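Long-range contact in GlcNAc Inducible Gene 2, GIG2 (Candida albicans, PDB 6AKZ), which binds an iron ion and is probably an oxygenase of the DUF1479 family, encoded by a gene induced by GlcNAc: residues 61-66 / 87-93. Numbering follows the deposited sequence.
Sequences VPKCDF and CLMIENV
Start with two short parallel strands, 63-65 and 87-91, whose axes come within 4.6 Å and cross at -23°. Lys63 pairs with Met89, Cys64 with Ile90 and Asp65 with Glu91. Four backbone hydrogen bonds fix this register: Met89 N to Pro62 O (2.9 Å), Cys64 N to Met89 O (2.9 Å), Glu91 N to Cys64 O (2.8 Å) and Phe66 N to Glu91 O (2.9 Å).

One face carries Lys63, Asp65, Met89 and Glu91. Lys63 (ttpt) lays its CD 3.8 Å from SD of Met89 (ttm). Lys63 NZ stays 4.0 Å from Glu91 OE1 (chi1 m), too far for a salt bridge, so two waters bridge the charges: one accepts from Lys63 NZ at 2.6 Å and donates weakly to Glu91 OE2 at 3.5 Å; the other donates to Glu91 OE1 at 2.6 Å and accepts weakly from Lys63 NZ at 3.2 Å. Past the strand, Asn92 turns the backbone with phi/psi 70/35, and its ND2 donates to Asp65 OD1 at 2.8 Å; Asp65 takes chi1 t.

The opposite face is apolar. Cys64 (chi1 p) sets SG 4.3 Å from CD1 of Leu88 (tp) and 4.4 Å from CG1 of Ile90 (mt). Beyond the strand, Phe66, chi1 t, brings CB 4.2 Å from Ile90 CG2 and CD1 4.3 Å from Val93 CG2. At the N-terminal ends, Pro62 CD lies 4.0 Å from Cys87 SG.

This is a beta-alpha-beta unit at the margin of the main mixed sheet of a cupin-clan protein. Connecting helix 76-85 packs on Pro62 and Leu88, and helix 143-153 receives Leu88, Phe66 and Val93. Strand 63-65 is outermost, while 87-91 pairs on its other side, antiparallel, with strand 346-350, through backbone hydrogen bonds of Leu88 with Phe348 and Ile90 with Phe346.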
loop_
_atom_site.group_PDB
_atom_site.type_symbol
_atom_site.label_atom_id
_atom_site.label_comp_id
_atom_site.label_asym_id
_atom_site.label_seq_id
_atom_site.Cartn_x
_atom_site.Cartn_y
_atom_site.Cartn_z
ATOM N N VAL A 61 16.139 -1.337 8.129
ATOM C CA VAL A 61 14.723 -1.502 8.157
ATOM C C VAL A 61 14.291 -1.837 9.562
ATOM O O VAL A 61 14.813 -2.760 10.171
ATOM C CB VAL A 61 14.284 -2.708 7.231
ATOM C CG1 VAL A 61 12.837 -3.059 7.393
ATOM C CG2 VAL A 61 14.652 -2.327 5.804
ATOM N N PRO A 62 13.325 -1.098 10.093
ATOM C CA PRO A 62 12.809 -1.438 11.418
ATOM C C PRO A 62 12.338 -2.913 11.540
ATOM O O PRO A 62 11.665 -3.469 10.653
ATOM C CB PRO A 62 11.656 -0.486 11.580
ATOM C CG PRO A 62 11.964 0.666 10.677
ATOM C CD PRO A 62 12.621 0.042 9.487
ATOM N N LYS A 63 12.712 -3.527 12.627
ATOM C CA LYS A 63 12.375 -4.880 12.871
ATOM C C LYS A 63 12.089 -5.060 14.356
ATOM O O LYS A 63 12.718 -4.472 15.173
ATOM C CB LYS A 63 13.575 -5.740 12.463
ATOM C CG LYS A 63 13.348 -7.215 12.463
ATOM C CD LYS A 63 14.450 -8.012 11.787
ATOM C CE LYS A 63 15.573 -8.421 12.701
ATOM N NZ LYS A 63 16.642 -9.008 11.861
ATOM N N CYS A 64 11.129 -5.884 14.678
ATOM C CA CYS A 64 10.852 -6.212 16.051
ATOM C C CYS A 64 10.213 -7.560 16.167
ATOM O O CYS A 64 9.840 -8.123 15.175
ATOM C CB CYS A 64 10.026 -5.157 16.730
ATOM S SG CYS A 64 8.297 -5.139 16.262
ATOM N N ASP A 65 10.135 -8.079 17.383
ATOM C CA ASP A 65 9.507 -9.354 17.647
ATOM C C ASP A 65 8.044 -9.220 18.033
ATOM O O ASP A 65 7.689 -8.295 18.681
ATOM C CB ASP A 65 10.190 -10.150 18.736
ATOM C CG ASP A 65 9.861 -11.630 18.650
ATOM O OD1 ASP A 65 10.759 -12.315 18.159
ATOM O OD2 ASP A 65 8.760 -12.112 19.057
ATOM N N PHE A 66 7.247 -10.195 17.612
ATOM C CA PHE A 66 5.848 -10.153 17.892
ATOM C C PHE A 66 5.634 -9.950 19.407
ATOM O O PHE A 66 4.760 -9.237 19.795
ATOM C CB PHE A 66 5.182 -11.449 17.433
ATOM C CG PHE A 66 3.743 -11.497 17.724
ATOM C CD1 PHE A 66 2.913 -10.664 17.082
ATOM C CD2 PHE A 66 3.235 -12.317 18.698
ATOM C CE1 PHE A 66 1.607 -10.645 17.343
ATOM C CE2 PHE A 66 1.901 -12.296 18.974
ATOM C CZ PHE A 66 1.085 -11.458 18.289
ATOM N N CYS A 87 8.436 1.236 6.875
ATOM C CA CYS A 87 8.378 -0.223 6.685
ATOM C C CYS A 87 8.729 -0.834 8.066
ATOM O O CYS A 87 9.274 -0.166 8.964
ATOM C CB CYS A 87 9.336 -0.721 5.560
ATOM S SG CYS A 87 11.004 -0.060 5.780
ATOM N N LEU A 88 8.353 -2.050 8.231
ATOM C CA LEU A 88 8.550 -2.823 9.467
ATOM C C LEU A 88 8.506 -4.302 9.166
ATOM O O LEU A 88 7.581 -4.759 8.505
ATOM C CB LEU A 88 7.434 -2.472 10.454
ATOM C CG LEU A 88 7.456 -3.240 11.799
ATOM C CD1 LEU A 88 8.709 -2.965 12.631
ATOM C CD2 LEU A 88 6.247 -2.728 12.595
ATOM N N MET A 89 9.418 -5.072 9.752
ATOM C CA MET A 89 9.371 -6.500 9.768
ATOM C C MET A 89 9.126 -6.954 11.218
ATOM O O MET A 89 9.849 -6.563 12.120
ATOM C CB MET A 89 10.663 -7.087 9.201
ATOM C CG MET A 89 10.788 -8.644 9.407
ATOM S SD MET A 89 12.400 -9.272 8.825
ATOM C CE MET A 89 12.243 -9.068 7.108
ATOM N N ILE A 90 8.066 -7.686 11.427
ATOM C CA ILE A 90 7.705 -8.241 12.748
ATOM C C ILE A 90 7.994 -9.699 12.722
ATOM O O ILE A 90 7.391 -10.491 11.934
ATOM C CB ILE A 90 6.233 -7.992 13.024
ATOM C CG1 ILE A 90 5.864 -6.514 12.882
ATOM C CG2 ILE A 90 5.850 -8.564 14.393
ATOM C CD1 ILE A 90 4.378 -6.261 12.941
ATOM N N GLU A 91 8.905 -10.134 13.545
ATOM C CA GLU A 91 9.321 -11.549 13.553
ATOM C C GLU A 91 8.464 -12.454 14.439
ATOM O O GLU A 91 7.905 -11.992 15.385
ATOM C CB GLU A 91 10.777 -11.639 13.961
ATOM C CG GLU A 91 11.649 -11.084 12.868
ATOM C CD GLU A 91 13.091 -11.560 12.926
ATOM O OE1 GLU A 91 13.744 -11.004 13.832
ATOM O OE2 GLU A 91 13.547 -12.411 12.054
ATOM N N ASN A 92 8.262 -13.714 14.044
ATOM C CA ASN A 92 7.702 -14.711 14.906
ATOM C C ASN A 92 6.214 -14.463 15.203
ATOM O O ASN A 92 5.708 -14.687 16.298
ATOM C CB ASN A 92 8.520 -14.845 16.229
ATOM C CG ASN A 92 9.982 -15.287 16.018
ATOM O OD1 ASN A 92 10.279 -16.242 15.326
ATOM N ND2 ASN A 92 10.864 -14.661 16.707
ATOM N N VAL A 93 5.510 -13.945 14.222
ATOM C CA VAL A 93 4.058 -13.770 14.320
ATOM C C VAL A 93 3.361 -15.135 14.284
ATOM O O VAL A 93 2.386 -15.342 14.990
ATOM C CB VAL A 93 3.547 -12.953 13.147
ATOM C CG1 VAL A 93 2.010 -12.804 13.296
ATOM C CG2 VAL A 93 4.298 -11.596 13.144
HETATM O O HOH W 1 16.166 -11.024 10.238
HETATM O O HOH W 2 16.345 -11.327 13.997
#